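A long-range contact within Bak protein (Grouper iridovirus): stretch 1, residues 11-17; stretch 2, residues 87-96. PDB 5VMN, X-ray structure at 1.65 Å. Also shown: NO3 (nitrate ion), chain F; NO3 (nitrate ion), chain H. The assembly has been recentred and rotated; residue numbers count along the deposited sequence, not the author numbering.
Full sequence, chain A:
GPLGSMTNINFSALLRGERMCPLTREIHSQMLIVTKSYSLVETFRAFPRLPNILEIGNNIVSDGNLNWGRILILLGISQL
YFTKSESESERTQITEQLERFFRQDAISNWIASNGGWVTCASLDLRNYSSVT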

# COMPACT_ATOMS: atom_id res chain seq x y z
N PHE A 11 4.16 6.00 3.97
CA PHE A 11 3.70 4.63 4.24
C PHE A 11 3.94 4.22 5.69
O PHE A 11 3.15 3.46 6.25
N SER A 12 4.98 4.73 6.32
CA SER A 12 5.17 4.46 7.74
C SER A 12 4.02 5.04 8.57
O SER A 12 3.48 4.36 9.45
N ALA A 13 3.61 6.28 8.29
CA ALA A 13 2.47 6.84 9.01
C ALA A 13 1.21 6.07 8.70
O ALA A 13 0.39 5.82 9.59
N LEU A 14 1.03 5.68 7.44
CA LEU A 14 -0.15 4.93 7.05
C LEU A 14 -0.28 3.66 7.87
O LEU A 14 -1.35 3.34 8.38
N LEU A 15 0.79 2.88 7.94
CA LEU A 15 0.69 1.58 8.59
C LEU A 15 0.69 1.67 10.11
O LEU A 15 0.23 0.74 10.79
N ARG A 16 1.17 2.77 10.67
CA ARG A 16 1.12 2.96 12.11
C ARG A 16 -0.23 3.51 12.54
O ARG A 16 -0.62 3.34 13.69
N GLY A 17 -0.96 4.15 11.62
CA GLY A 17 -2.34 4.52 11.86
C GLY A 17 -2.52 5.53 12.96
O GLY A 17 -3.59 5.59 13.58
N SER A 87 8.86 -6.84 15.63
CA SER A 87 10.14 -6.16 15.76
C SER A 87 10.14 -4.92 14.88
O SER A 87 9.47 -4.88 13.85
N GLU A 88 10.94 -3.93 15.27
CA GLU A 88 11.02 -2.74 14.44
C GLU A 88 11.72 -3.06 13.12
O GLU A 88 11.44 -2.44 12.09
N SER A 89 12.63 -4.03 13.14
CA SER A 89 13.30 -4.42 11.90
C SER A 89 12.29 -4.93 10.88
O SER A 89 12.36 -4.55 9.70
N GLU A 90 11.33 -5.76 11.29
CA GLU A 90 10.35 -6.23 10.33
C GLU A 90 9.46 -5.09 9.83
O GLU A 90 9.18 -5.00 8.63
N ARG A 91 9.02 -4.21 10.72
CA ARG A 91 8.14 -3.11 10.30
C ARG A 91 8.85 -2.21 9.30
O ARG A 91 8.27 -1.80 8.29
N THR A 92 10.12 -1.91 9.56
CA THR A 92 10.86 -1.08 8.62
C THR A 92 10.97 -1.74 7.26
O THR A 92 10.81 -1.09 6.23
N GLN A 93 11.28 -3.04 7.25
CA GLN A 93 11.40 -3.74 5.98
C GLN A 93 10.09 -3.75 5.22
O GLN A 93 10.08 -3.62 3.99
N ILE A 94 8.95 -3.91 5.91
CA ILE A 94 7.66 -3.87 5.23
C ILE A 94 7.48 -2.52 4.55
O ILE A 94 7.08 -2.44 3.38
N THR A 95 7.75 -1.44 5.28
CA THR A 95 7.58 -0.10 4.70
C THR A 95 8.54 0.11 3.54
O THR A 95 8.16 0.67 2.50
N GLU A 96 9.79 -0.34 3.68
CA GLU A 96 10.74 -0.21 2.58
C GLU A 96 10.34 -1.04 1.39
O GLU A 96 10.52 -0.61 0.24

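Two helices, 11-16 and 88-96, cross with their N-to-C directions 122° apart and their axes no closer than 9.8 Å. The contact is modest, burying 255 Å² in total, and the backbones come nearest at S12 and T95, whose CA atoms lie 6.0 Å apart. No direct hydrogen bond links the two stretches; packing around T95 and a salt bridge at R16 join them.

T95 is the most extensively covered residue of the contact. Its CA-to-CB bond points toward the first helix, and chi1 is p (65°). In this rotamer T95 OG1 turns back along its own helix and donates a hydrogen bond to the T92 carbonyl, OG1 to O 2.6 Å, while CG2 is left to face helix 11-16. The methyl T95 CG2 lies 4.2 Å from the CA of S12 and 4.2 Å from CD1 of L15; the hydroxyl donates within its own helix, and CG2 makes the direct contacts with the first. T92, one turn earlier, points away from the contact; with chi1 m, its OG1 donates to the E88 carbonyl O at 3.0 Å.

L15 also points toward its partner. Its mt conformation (chi1 -60°, chi2 -179°) carries L15 CD1 to the second helix, where it meets CG2 of I94 at 4.1 Å as well as the T95 methyl. I94 leaves its backbone sideways, with chi1 m and chi2 t, and offers CG2 to this small apolar cluster. F11 starts toward the second helix, but chi1 m (-65°) leads its ring away, and its nearest side-chain approach is F11 CB to T95 O, 4.9 Å.

R16 makes the polar link. Its CA-to-CB bond runs sideways, yet chi1 m followed by chi2 and chi3 both t extends the chain across to helix 88-96, and chi4 of 79° turns the guanidinium out of the line of the chain. R16 NH1 forms a salt bridge with E88 OE2 at a short 2.5 Å, the carboxylate oxygen lying at the edge of the guanidinium, near its plane. Water 1 accepts a hydrogen bond from R16 NH2 at 2.5 Å and donates a weak one to T95 OG1 at 3.4 Å, bridging the helices.

E88 likewise leaves sideways, but chi1 t and chi2 p bring its carboxylate round beside the helix, within reach of both R16 and R91. From its own helix R91 forms a salt bridge, R91 NE to E88 OE2 3.2 Å, and R91 NH2 donates to E88 OE1 at 3.3 Å. R91 points toward the first stretch, its CB 4.3 Å from R16 NH1; with chi1 m, chi2 t and chi3 m, the chain bends after CG, and chi4 of -90° turns the guanidinium again. At its far end, R91 NH1 donates to O3 of the chain H nitrate and R91 NH2 to O1, each at 2.9 Å. The chain F nitrate sits at the start of helix 11-16, where S12 N donates to its O2 at 2.7 Å and F11 N to its O3 at 3.1 Å.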

# COMPACT_ATOMS: atom_id res chain seq x y z
CB PHE A 11 4.36 3.63 3.28
CG PHE A 11 3.97 3.84 1.82
CD1 PHE A 11 2.70 3.54 1.38
CD2 PHE A 11 4.87 4.37 0.91
CE1 PHE A 11 2.33 3.76 0.05
CE2 PHE A 11 4.51 4.58 -0.40
CZ PHE A 11 3.23 4.27 -0.83
CB SER A 12 6.50 5.03 8.21
OG SER A 12 6.71 4.74 9.57
CB ALA A 13 2.28 8.32 8.66
CB LEU A 14 -0.08 4.58 5.57
CG LEU A 14 -1.25 3.76 4.98
CD1 LEU A 14 -2.48 4.57 4.83
CD2 LEU A 14 -0.86 3.21 3.62
CB LEU A 15 1.84 0.68 8.11
CG LEU A 15 1.79 0.46 6.59
CD1 LEU A 15 2.91 -0.45 6.14
CD2 LEU A 15 0.47 -0.11 6.10
CB ARG A 16 2.26 3.86 12.57
CG ARG A 16 3.61 3.14 12.55
CD ARG A 16 4.83 4.03 12.89
NE ARG A 16 6.01 3.19 13.13
CZ ARG A 16 6.77 2.64 12.18
NH1 ARG A 16 7.81 1.88 12.52
NH2 ARG A 16 6.49 2.82 10.89
CB SER A 87 11.32 -7.06 15.35
OG SER A 87 11.22 -7.38 13.98
CB GLU A 88 11.72 -1.60 15.19
CG GLU A 88 11.26 -0.19 14.77
CD GLU A 88 9.74 0.03 14.88
OE1 GLU A 88 9.19 0.01 16.00
OE2 GLU A 88 9.08 0.21 13.83
CB SER A 89 14.35 -5.50 12.21
OG SER A 89 14.98 -5.92 11.02
CB GLU A 90 9.47 -7.33 10.91
CG GLU A 90 8.53 -7.95 9.86
CD GLU A 90 7.54 -8.95 10.43
OE1 GLU A 90 7.68 -9.29 11.63
OE2 GLU A 90 6.64 -9.38 9.67
CB ARG A 91 7.70 -2.32 11.53
CG ARG A 91 6.63 -3.03 12.36
CD ARG A 91 6.17 -2.18 13.53
NE ARG A 91 7.11 -2.20 14.64
CZ ARG A 91 7.08 -3.06 15.65
NH1 ARG A 91 6.17 -4.03 15.71
NH2 ARG A 91 7.98 -2.96 16.61
CB THR A 92 12.25 -0.80 9.19
OG1 THR A 92 12.11 -0.05 10.39
CG2 THR A 92 13.09 -0.02 8.18
CB GLN A 93 11.92 -5.17 6.22
CG GLN A 93 13.36 -5.17 6.72
CD GLN A 93 13.75 -6.46 7.46
OE1 GLN A 93 13.10 -7.50 7.32
NE2 GLN A 93 14.81 -6.39 8.25
CB ILE A 94 6.52 -4.15 6.23
CG1 ILE A 94 6.51 -5.62 6.62
CG2 ILE A 94 5.17 -3.82 5.63
CD1 ILE A 94 5.77 -5.90 7.90
CB THR A 95 7.80 0.97 5.77
OG1 THR A 95 9.15 0.93 6.22
CG2 THR A 95 6.90 0.74 6.93
CB GLU A 96 12.15 -0.61 3.04
CG GLU A 96 12.69 0.22 4.18
CD GLU A 96 14.04 -0.29 4.70
OE1 GLU A 96 14.85 0.58 5.07
OE2 GLU A 96 14.28 -1.52 4.74
N NO3 F . 7.41 6.43 4.14
O1 NO3 F . 7.99 7.48 4.54
O2 NO3 F . 7.21 5.47 4.93
O3 NO3 F . 7.03 6.34 2.93
N NO3 H . 7.59 -5.28 19.06
O1 NO3 H . 8.70 -4.77 18.72
O2 NO3 H . 7.45 -5.83 20.20
O3 NO3 H . 6.60 -5.25 18.28
O HOH W 1 8.31 2.14 9.29